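Local coordinates for protein Pbp related beta-lactamase (Pyrococcus abyssi, PDB 2QMI) that probably hydrolyses peptides as a self-compartmentalizing serine peptidase of the penicillin-binding protein and beta-lactamase family, assembled as an octamer, at residues Gly385-Leu390 with Pro402-Val407; Ile413-Leu418 with Ala426-Lys431; Glu360-Lys365 with Leu408-Ile413. All blocks are in the same frame, centred on the assembly; numbering follows the deposited sequence.

Contact 1. Residues Gly385-Leu390 with Pro402-Val407; sequences GDVVYL and PLFPEV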
loop_
_atom_site.group_PDB
_atom_site.type_symbol
_atom_site.label_atom_id
_atom_site.label_comp_id
_atom_site.label_asym_id
_atom_site.label_seq_id
_atom_site.Cartn_x
_atom_site.Cartn_y
_atom_site.Cartn_z
ATOM N N GLY A 385 -21.659 6.749 21.026
ATOM C CA GLY A 385 -22.555 7.754 21.545
ATOM C C GLY A 385 -23.690 7.024 22.227
ATOM O O GLY A 385 -23.494 6.405 23.273
ATOM N N ASP A 386 -24.867 7.057 21.611
ATOM C CA ASP A 386 -26.050 6.425 22.185
ATOM C C ASP A 386 -26.385 5.049 21.596
ATOM O O ASP A 386 -27.312 4.385 22.059
ATOM C CB ASP A 386 -27.245 7.356 21.984
ATOM C CG ASP A 386 -28.333 7.133 23.001
ATOM O OD1 ASP A 386 -28.860 5.997 23.069
ATOM O OD2 ASP A 386 -28.663 8.091 23.740
ATOM N N VAL A 387 -25.634 4.617 20.587
ATOM C CA VAL A 387 -25.919 3.338 19.947
ATOM C C VAL A 387 -24.899 2.254 20.236
ATOM O O VAL A 387 -23.707 2.522 20.402
ATOM C CB VAL A 387 -26.060 3.519 18.409
ATOM C CG1 VAL A 387 -26.149 2.173 17.713
ATOM C CG2 VAL A 387 -27.312 4.346 18.109
ATOM N N VAL A 388 -25.385 1.022 20.313
ATOM C CA VAL A 388 -24.523 -0.120 20.572
ATOM C C VAL A 388 -24.452 -0.944 19.298
ATOM O O VAL A 388 -25.480 -1.323 18.741
ATOM C CB VAL A 388 -25.086 -1.004 21.707
ATOM C CG1 VAL A 388 -24.127 -2.164 21.988
ATOM C CG2 VAL A 388 -25.307 -0.160 22.962
ATOM N N TYR A 389 -23.237 -1.213 18.833
ATOM C CA TYR A 389 -23.056 -1.988 17.614
ATOM C C TYR A 389 -22.505 -3.374 17.891
ATOM O O TYR A 389 -21.526 -3.524 18.621
ATOM C CB TYR A 389 -22.111 -1.271 16.648
ATOM C CG TYR A 389 -22.687 -0.030 15.991
ATOM C CD1 TYR A 389 -22.407 1.250 16.484
ATOM C CD2 TYR A 389 -23.502 -0.139 14.862
ATOM C CE1 TYR A 389 -22.928 2.396 15.860
ATOM C CE2 TYR A 389 -24.025 0.988 14.238
ATOM C CZ TYR A 389 -23.738 2.252 14.737
ATOM O OH TYR A 389 -24.274 3.351 14.106
ATOM N N LEU A 390 -23.140 -4.384 17.305
ATOM C CA LEU A 390 -22.694 -5.765 17.454
ATOM C C LEU A 390 -22.203 -6.250 16.091
ATOM O O LEU A 390 -22.986 -6.347 15.144
ATOM C CB LEU A 390 -23.847 -6.641 17.938
ATOM C CG LEU A 390 -23.550 -8.133 18.091
ATOM C CD1 LEU A 390 -22.329 -8.334 18.983
ATOM C CD2 LEU A 390 -24.766 -8.821 18.686
ATOM N N PRO A 402 -27.159 -2.565 14.397
ATOM C CA PRO A 402 -27.357 -1.372 15.227
ATOM C C PRO A 402 -28.343 -1.682 16.349
ATOM O O PRO A 402 -29.462 -2.118 16.083
ATOM C CB PRO A 402 -27.923 -0.359 14.239
ATOM C CG PRO A 402 -28.800 -1.226 13.383
ATOM C CD PRO A 402 -27.931 -2.459 13.140
ATOM N N LEU A 403 -27.931 -1.466 17.597
ATOM C CA LEU A 403 -28.802 -1.733 18.746
ATOM C C LEU A 403 -29.189 -0.474 19.526
ATOM O O LEU A 403 -28.333 0.339 19.895
ATOM C CB LEU A 403 -28.130 -2.722 19.701
ATOM C CG LEU A 403 -27.769 -4.115 19.178
ATOM C CD1 LEU A 403 -27.131 -4.905 20.310
ATOM C CD2 LEU A 403 -29.008 -4.836 18.663
ATOM N N PHE A 404 -30.483 -0.326 19.785
ATOM C CA PHE A 404 -31.001 0.824 20.517
ATOM C C PHE A 404 -31.391 0.445 21.938
ATOM O O PHE A 404 -32.286 -0.374 22.139
ATOM C CB PHE A 404 -32.236 1.383 19.805
ATOM C CG PHE A 404 -31.931 2.158 18.552
ATOM C CD1 PHE A 404 -30.770 1.914 17.824
ATOM C CD2 PHE A 404 -32.830 3.107 18.082
ATOM C CE1 PHE A 404 -30.511 2.604 16.642
ATOM C CE2 PHE A 404 -32.585 3.803 16.903
ATOM C CZ PHE A 404 -31.422 3.552 16.180
ATOM N N PRO A 405 -30.729 1.034 22.947
ATOM C CA PRO A 405 -31.069 0.710 24.334
ATOM C C PRO A 405 -32.490 1.150 24.659
ATOM O O PRO A 405 -32.843 2.309 24.455
ATOM C CB PRO A 405 -30.024 1.485 25.132
ATOM C CG PRO A 405 -28.847 1.491 24.222
ATOM C CD PRO A 405 -29.486 1.823 22.894
ATOM N N GLU A 406 -33.301 0.218 25.154
ATOM C CA GLU A 406 -34.687 0.498 25.509
ATOM C C GLU A 406 -34.811 0.413 27.016
ATOM O O GLU A 406 -35.789 0.888 27.590
ATOM C CB GLU A 406 -35.623 -0.530 24.868
ATOM C CG GLU A 406 -37.097 -0.393 25.254
ATOM C CD GLU A 406 -37.904 -1.656 24.938
ATOM O OE1 GLU A 406 -38.088 -1.976 23.738
ATOM O OE2 GLU A 406 -38.354 -2.342 25.891
ATOM N N VAL A 407 -33.820 -0.206 27.653
ATOM C CA VAL A 407 -33.822 -0.352 29.105
ATOM C C VAL A 407 -32.397 -0.395 29.660
ATOM O O VAL A 407 -31.614 -1.292 29.322
ATOM C CB VAL A 407 -34.572 -1.644 29.541
ATOM C CG1 VAL A 407 -34.579 -1.759 31.068
ATOM C CG2 VAL A 407 -36.007 -1.623 29.020
#
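Val388 and Leu403 face each other as an antiparallel hydrogen-bonded pair, and their two backbone bonds are the polar part of this contact. Val388 N donates to Leu403 O at 3.1 Å, almost straight at 173°. The return bond, Leu403 N to Val388 O, is shorter at 2.7 Å but more bent at the hydrogen, 144°. One pair further on, Tyr389 and Pro402 form a non-hydrogen-bonded pair, so the missing N-H of proline costs no bond to strand 387-392.

These are neighbouring strands, 387-392 and 400-408, joined as a beta hairpin within the closed eight-stranded antiparallel barrel of the Pab87 octamerisation domain. The side chains therefore sort onto two faces.

On the face of Val388 and Leu403 the packing is aliphatic. CB of Val388 sits 4.0 Å from CB of Leu403, and Val388 CG2, anti to its own carbonyl carbon, reaches across to Pro405 CG at 4.1 Å. Leu390 CB meets Leu403 CD1 more loosely, while Leu403 continues onto Cys415 and Ala426.

On the face of Tyr389 and Pro402, Tyr389 CE2 lies 4.1 Å from Pro402 CB, and a methyl of Val387, CG1, rests over the rim of one face of the tyrosine ring. The other methyl, Val387 CG2, touches Phe404 CE1 at 3.9 Å. The Phe404 ring stacks on Phe404 of a second subunit, and Tyr389 and Pro402 each pack on the other's counterpart there.

Ahead of the strand, Asp386 O lies 3.5 Å from Pro405 CD, while the Asp386 carboxylate makes a salt bridge with Arg359.

Contact 2. Residues Ile413-Leu418 with Ala426-Lys431; sequences IKCYTL and AEFYIK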
loop_
_atom_site.group_PDB
_atom_site.type_symbol
_atom_site.label_atom_id
_atom_site.label_comp_id
_atom_site.label_asym_id
_atom_site.label_seq_id
_atom_site.Cartn_x
_atom_site.Cartn_y
_atom_site.Cartn_z
ATOM N N ILE A 413 -28.937 -4.317 30.513
ATOM C CA ILE A 413 -29.204 -3.419 29.395
ATOM C C ILE A 413 -29.989 -4.194 28.335
ATOM O O ILE A 413 -29.517 -5.211 27.832
ATOM C CB ILE A 413 -27.902 -2.890 28.738
ATOM C CG1 ILE A 413 -27.098 -2.074 29.751
ATOM C CG2 ILE A 413 -28.242 -2.027 27.516
ATOM C CD1 ILE A 413 -25.742 -1.654 29.244
ATOM N N LYS A 414 -31.193 -3.726 28.011
ATOM C CA LYS A 414 -32.004 -4.386 26.996
ATOM C C LYS A 414 -32.014 -3.496 25.757
ATOM O O LYS A 414 -32.353 -2.318 25.840
ATOM C CB LYS A 414 -33.430 -4.602 27.506
ATOM C CG LYS A 414 -34.326 -5.348 26.538
ATOM C CD LYS A 414 -35.652 -5.740 27.179
ATOM C CE LYS A 414 -36.475 -6.625 26.254
ATOM N NZ LYS A 414 -37.753 -7.073 26.881
ATOM N N CYS A 415 -31.617 -4.052 24.618
ATOM C CA CYS A 415 -31.581 -3.296 23.373
ATOM C C CYS A 415 -32.451 -3.974 22.336
ATOM O O CYS A 415 -32.919 -5.096 22.543
ATOM C CB CYS A 415 -30.158 -3.216 22.818
ATOM S SG CYS A 415 -28.955 -2.551 23.948
ATOM N N TYR A 416 -32.654 -3.293 21.217
ATOM C CA TYR A 416 -33.456 -3.843 20.136
ATOM C C TYR A 416 -32.954 -3.273 18.832
ATOM O O TYR A 416 -32.381 -2.180 18.796
ATOM C CB TYR A 416 -34.933 -3.483 20.321
ATOM C CG TYR A 416 -35.255 -2.022 20.090
ATOM C CD1 TYR A 416 -35.483 -1.533 18.802
ATOM C CD2 TYR A 416 -35.330 -1.126 21.158
ATOM C CE1 TYR A 416 -35.782 -0.190 18.579
ATOM C CE2 TYR A 416 -35.629 0.229 20.946
ATOM C CZ TYR A 416 -35.854 0.684 19.651
ATOM O OH TYR A 416 -36.155 2.013 19.428
ATOM N N THR A 417 -33.161 -4.024 17.760
ATOM C CA THR A 417 -32.750 -3.589 16.444
ATOM C C THR A 417 -33.930 -3.816 15.518
ATOM O O THR A 417 -35.048 -4.038 15.988
ATOM C CB THR A 417 -31.557 -4.386 15.944
ATOM O OG1 THR A 417 -31.112 -3.831 14.699
ATOM C CG2 THR A 417 -31.939 -5.852 15.758
ATOM N N LEU A 418 -33.688 -3.772 14.212
ATOM C CA LEU A 418 -34.766 -3.967 13.249
ATOM C C LEU A 418 -34.719 -5.345 12.604
ATOM O O LEU A 418 -33.670 -5.786 12.120
ATOM C CB LEU A 418 -34.712 -2.881 12.174
ATOM C CG LEU A 418 -36.086 -2.317 11.784
ATOM C CD1 LEU A 418 -36.931 -3.422 11.153
ATOM C CD2 LEU A 418 -36.788 -1.729 13.017
ATOM N N ALA A 426 -32.006 -7.700 22.286
ATOM C CA ALA A 426 -30.753 -8.274 22.760
ATOM C C ALA A 426 -30.701 -7.919 24.250
ATOM O O ALA A 426 -31.300 -6.927 24.673
ATOM C CB ALA A 426 -29.566 -7.656 22.024
ATOM N N GLU A 427 -30.012 -8.733 25.045
ATOM C CA GLU A 427 -29.902 -8.475 26.481
ATOM C C GLU A 427 -28.482 -8.681 26.982
ATOM O O GLU A 427 -27.847 -9.686 26.673
ATOM C CB GLU A 427 -30.845 -9.378 27.282
ATOM C CG GLU A 427 -32.322 -9.065 27.118
ATOM C CD GLU A 427 -33.004 -9.948 26.085
ATOM O OE1 GLU A 427 -32.997 -11.189 26.252
ATOM O OE2 GLU A 427 -33.560 -9.399 25.109
ATOM N N PHE A 428 -27.995 -7.711 27.747
ATOM C CA PHE A 428 -26.658 -7.750 28.323
ATOM C C PHE A 428 -26.794 -7.937 29.832
ATOM O O PHE A 428 -27.475 -7.152 30.490
ATOM C CB PHE A 428 -25.925 -6.433 28.046
ATOM C CG PHE A 428 -25.463 -6.276 26.626
ATOM C CD1 PHE A 428 -24.291 -6.888 26.190
ATOM C CD2 PHE A 428 -26.205 -5.530 25.716
ATOM C CE1 PHE A 428 -23.869 -6.760 24.870
ATOM C CE2 PHE A 428 -25.789 -5.396 24.391
ATOM C CZ PHE A 428 -24.621 -6.013 23.970
ATOM N N TYR A 429 -26.165 -8.977 30.375
ATOM C CA TYR A 429 -26.213 -9.229 31.813
ATOM C C TYR A 429 -24.826 -8.979 32.413
ATOM O O TYR A 429 -23.898 -9.756 32.180
ATOM C CB TYR A 429 -26.650 -10.674 32.100
ATOM C CG TYR A 429 -28.078 -11.007 31.681
ATOM C CD1 TYR A 429 -28.379 -11.350 30.362
ATOM C CD2 TYR A 429 -29.126 -10.959 32.605
ATOM C CE1 TYR A 429 -29.696 -11.639 29.967
ATOM C CE2 TYR A 429 -30.440 -11.242 32.228
ATOM C CZ TYR A 429 -30.719 -11.583 30.906
ATOM O OH TYR A 429 -32.015 -11.880 30.533
ATOM N N ILE A 430 -24.686 -7.896 33.178
ATOM C CA ILE A 430 -23.398 -7.559 33.791
ATOM C C ILE A 430 -23.305 -8.135 35.200
ATOM O O ILE A 430 -24.122 -7.820 36.059
ATOM C CB ILE A 430 -23.173 -6.019 33.866
ATOM C CG1 ILE A 430 -23.188 -5.403 32.463
ATOM C CG2 ILE A 430 -21.816 -5.720 34.523
ATOM C CD1 ILE A 430 -24.572 -5.178 31.883
ATOM N N LYS A 431 -22.297 -8.971 35.437
ATOM C CA LYS A 431 -22.123 -9.609 36.738
ATOM C C LYS A 431 -20.731 -10.259 36.866
ATOM O O LYS A 431 -20.220 -10.867 35.918
ATOM C CB LYS A 431 -23.256 -10.638 36.918
ATOM C CG LYS A 431 -23.115 -11.680 38.035
ATOM C CD LYS A 431 -24.316 -12.649 37.982
ATOM C CE LYS A 431 -24.086 -13.959 38.754
ATOM N NZ LYS A 431 -24.066 -13.775 40.241
#
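Ile413 and Phe428 exchange backbone hydrogen bonds in both directions, as do Cys415 and Ala426 two residues along, so two hydrogen-bonded antiparallel pairs bracket the non-hydrogen-bonded pair Lys414 and Glu427. The shortest of the four bonds is Ala426 N to Cys415 O at 2.8 Å. Between the two pairs, Lys414 CA-H points at Ala426 O (CA to O 3.5 Å), and Glu427 CA-H makes the matching contact with Ile413 O.

On one face the sulfur of Cys415 lies at the edge of the Phe428 ring, SG to CE2 4.3 Å, and Ile413 CB packs on Phe428 CB at 4.1 Å. On the other, Lys414 and Glu427 run side by side, pointing the same way. The lysine is extended; the glutamate folds at chi2 (97°).

Strands 412-419 and 422-431 are adjacent in the closed antiparallel barrel of the octamerisation domain. Leu437 of the next strand and Val366 of a loop back the phenylalanine, and Lys414 makes a cation-pi contact with Tyr425. Lys414 NZ and Glu427 OE2 remain 5.1 Å apart, so the hairpin probably owes more to its backbone ladder and apolar face than to this charge pair, whose atoms are not in contact.

Contact 3. Residues Glu360-Lys365 with Leu408-Ile413; sequences ERILKK and LEEDFI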
loop_
_atom_site.group_PDB
_atom_site.type_symbol
_atom_site.label_atom_id
_atom_site.label_comp_id
_atom_site.label_asym_id
_atom_site.label_seq_id
_atom_site.Cartn_x
_atom_site.Cartn_y
_atom_site.Cartn_z
ATOM N N GLU A 360 -23.521 6.549 30.044
ATOM C CA GLU A 360 -22.194 6.398 29.452
ATOM C C GLU A 360 -21.358 5.377 30.212
ATOM O O GLU A 360 -20.617 4.596 29.610
ATOM C CB GLU A 360 -21.437 7.723 29.448
ATOM C CG GLU A 360 -20.130 7.662 28.658
ATOM C CD GLU A 360 -19.041 8.537 29.253
ATOM O OE1 GLU A 360 -18.578 8.201 30.371
ATOM O OE2 GLU A 360 -18.652 9.551 28.609
ATOM N N ARG A 361 -21.463 5.407 31.540
ATOM C CA ARG A 361 -20.710 4.491 32.387
ATOM C C ARG A 361 -21.210 3.059 32.238
ATOM O O ARG A 361 -20.414 2.136 32.116
ATOM C CB ARG A 361 -20.802 4.915 33.860
ATOM C CG ARG A 361 -20.090 3.960 34.817
ATOM C CD ARG A 361 -20.078 4.491 36.253
ATOM N NE ARG A 361 -21.398 4.975 36.663
ATOM C CZ ARG A 361 -22.439 4.194 36.935
ATOM N NH1 ARG A 361 -22.323 2.878 36.856
ATOM N NH2 ARG A 361 -23.607 4.733 37.265
ATOM N N ILE A 362 -22.529 2.880 32.247
ATOM C CA ILE A 362 -23.116 1.546 32.107
ATOM C C ILE A 362 -22.821 0.939 30.732
ATOM O O ILE A 362 -22.477 -0.234 30.632
ATOM C CB ILE A 362 -24.653 1.574 32.329
ATOM C CG1 ILE A 362 -24.977 2.149 33.717
ATOM C CG2 ILE A 362 -25.226 0.170 32.204
ATOM C CD1 ILE A 362 -24.167 1.531 34.838
ATOM N N LEU A 363 -22.949 1.739 29.676
ATOM C CA LEU A 363 -22.682 1.260 28.323
ATOM C C LEU A 363 -21.224 0.860 28.120
ATOM O O LEU A 363 -20.934 -0.065 27.354
ATOM C CB LEU A 363 -23.051 2.325 27.298
ATOM C CG LEU A 363 -24.547 2.603 27.144
ATOM C CD1 LEU A 363 -24.750 3.875 26.315
ATOM C CD2 LEU A 363 -25.232 1.397 26.490
ATOM N N LYS A 364 -20.303 1.557 28.786
ATOM C CA LYS A 364 -18.884 1.231 28.643
ATOM C C LYS A 364 -18.612 -0.207 29.055
ATOM O O LYS A 364 -17.680 -0.832 28.560
ATOM C CB LYS A 364 -18.000 2.147 29.495
ATOM C CG LYS A 364 -17.642 3.490 28.871
ATOM C CD LYS A 364 -16.275 3.974 29.401
ATOM C CE LYS A 364 -15.946 5.410 28.987
ATOM N NZ LYS A 364 -16.693 6.419 29.795
ATOM N N LYS A 365 -19.427 -0.721 29.968
ATOM C CA LYS A 365 -19.270 -2.087 30.461
ATOM C C LYS A 365 -19.587 -3.160 29.414
ATOM O O LYS A 365 -19.101 -4.289 29.496
ATOM C CB LYS A 365 -20.183 -2.316 31.667
ATOM C CG LYS A 365 -20.010 -1.356 32.839
ATOM C CD LYS A 365 -20.932 -1.799 33.978
ATOM C CE LYS A 365 -20.874 -0.883 35.201
ATOM N NZ LYS A 365 -21.856 -1.351 36.237
ATOM N N LEU A 408 -32.060 0.581 30.505
ATOM C CA LEU A 408 -30.731 0.631 31.112
ATOM C C LEU A 408 -30.753 0.584 32.628
ATOM O O LEU A 408 -31.462 1.346 33.280
ATOM C CB LEU A 408 -29.973 1.887 30.697
ATOM C CG LEU A 408 -29.350 1.917 29.309
ATOM C CD1 LEU A 408 -30.445 2.067 28.271
ATOM C CD2 LEU A 408 -28.378 3.075 29.226
ATOM N N GLU A 409 -29.952 -0.313 33.177
ATOM C CA GLU A 409 -29.830 -0.478 34.612
ATOM C C GLU A 409 -28.375 -0.856 34.824
ATOM O O GLU A 409 -27.680 -1.192 33.865
ATOM C CB GLU A 409 -30.782 -1.580 35.104
ATOM C CG GLU A 409 -32.259 -1.243 34.837
ATOM C CD GLU A 409 -33.233 -2.330 35.278
ATOM O OE1 GLU A 409 -33.055 -3.500 34.873
ATOM O OE2 GLU A 409 -34.194 -2.010 36.022
ATOM N N GLU A 410 -27.920 -0.786 36.070
ATOM C CA GLU A 410 -26.537 -1.098 36.431
ATOM C C GLU A 410 -26.031 -2.474 36.022
ATOM O O GLU A 410 -24.868 -2.635 35.663
ATOM C CB GLU A 410 -26.356 -0.969 37.951
ATOM C CG GLU A 410 -26.298 0.451 38.475
ATOM C CD GLU A 410 -25.049 1.180 38.033
ATOM O OE1 GLU A 410 -23.948 0.580 38.120
ATOM O OE2 GLU A 410 -25.159 2.357 37.612
ATOM N N ASP A 411 -26.904 -3.468 36.102
ATOM C CA ASP A 411 -26.547 -4.854 35.803
ATOM C C ASP A 411 -27.291 -5.405 34.601
ATOM O O ASP A 411 -27.136 -6.584 34.266
ATOM C CB ASP A 411 -26.917 -5.708 37.004
ATOM C CG ASP A 411 -28.375 -5.526 37.388
ATOM O OD1 ASP A 411 -28.782 -4.354 37.546
ATOM O OD2 ASP A 411 -29.120 -6.527 37.512
ATOM N N PHE A 412 -28.095 -4.567 33.955
ATOM C CA PHE A 412 -28.899 -5.035 32.832
ATOM C C PHE A 412 -29.180 -3.972 31.774
ATOM O O PHE A 412 -29.618 -2.865 32.099
ATOM C CB PHE A 412 -30.229 -5.560 33.388
ATOM C CG PHE A 412 -31.138 -6.154 32.357
ATOM C CD1 PHE A 412 -30.781 -7.321 31.682
ATOM C CD2 PHE A 412 -32.359 -5.559 32.069
ATOM C CE1 PHE A 412 -31.635 -7.889 30.732
ATOM C CE2 PHE A 412 -33.222 -6.117 31.122
ATOM C CZ PHE A 412 -32.860 -7.285 30.451
ATOM N N ILE A 413 -28.937 -4.317 30.513
ATOM C CA ILE A 413 -29.204 -3.419 29.395
ATOM C C ILE A 413 -29.989 -4.194 28.335
ATOM O O ILE A 413 -29.517 -5.211 27.832
ATOM C CB ILE A 413 -27.902 -2.890 28.738
ATOM C CG1 ILE A 413 -27.098 -2.074 29.751
ATOM C CG2 ILE A 413 -28.242 -2.027 27.516
ATOM C CD1 ILE A 413 -25.742 -1.654 29.244
#
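The last turn of helix 355-364 packs beside the octamerisation barrel, where Arg361 and Ile362 meet Glu410 in the tight turn that leads from strand 400-408 into strand 412-419. Within the turn, Glu409 N bonds to Phe412 O. Glu410, at its tip, meets the helix with the carboxylate and with its own carbonyl.

Arg361 approaches end-on. Its NH1 and NH2 both give a hydrogen to Glu410 OE2, at 3.0 Å from NH1 and 2.9 Å from NH2, and OE2 receives them on its syn lone pair, in the guanidinium plane. Carboxylate and guanidinium are nearly coplanar, their planes 23° apart, and NH1 adds a weak bond to OE1. The arginine chain runs out extended, then bends at chi3 (47°), which swings the NE end off the line of the chain. From the other end of the segment Lys365, its chain extended beyond CG, brings NZ to Glu410 OE1 in a long, weak salt bridge of 3.4 Å. The same Lys365 NZ gives Glu410 O a weak hydrogen bond at 3.3 Å.

Ile362 CD1 comes against the Glu410 carboxylate, 3.1 Å from OE2, the two side chains crossing at about a right angle. Ile362 CG2 packs on Ile413 CD1 at 3.5 Å and also touches the carbonyl of Glu409. Leu363 CD2 reaches the same Ile413 methyl at 4.1 Å, and Leu363 CG lies 4.4 Å from Leu408 CD2, so Ile362 and Leu363 pack on the sheet face that carries Ile413.

Elsewhere on the helix, Lys364 pairs with Glu360 and with Glu16. The two cations around Glu410 would favour its ionised form, chiefly through Arg361, and the salt-bridge network lies beside an apolar layer of Ile362, Leu363, Leu408 and Ile413.

From the N terminus, the chain leaves helix 355-364 and runs through the first barrel strands before returning to its end at 408-413, where contact 3 closes the longest of the three loops. Contact 1 falls wholly within that excursion, closing the shorter hairpin of strands 387-392 and 400-408. Contact 2 follows in series, opening at Ile413, the residue it shares with contact 3, and closing the next hairpin. Strand 400-408 pairs with 412-419 through Glu406 and Val407 on Lys414, a classic beta bulge, so contacts 1 and 2 belong to one continuous sheet. Leu363 of contact 3 touches Val388 and Pro405, joining helix to barrel. Contacts 1 and 2 also reach a second subunit.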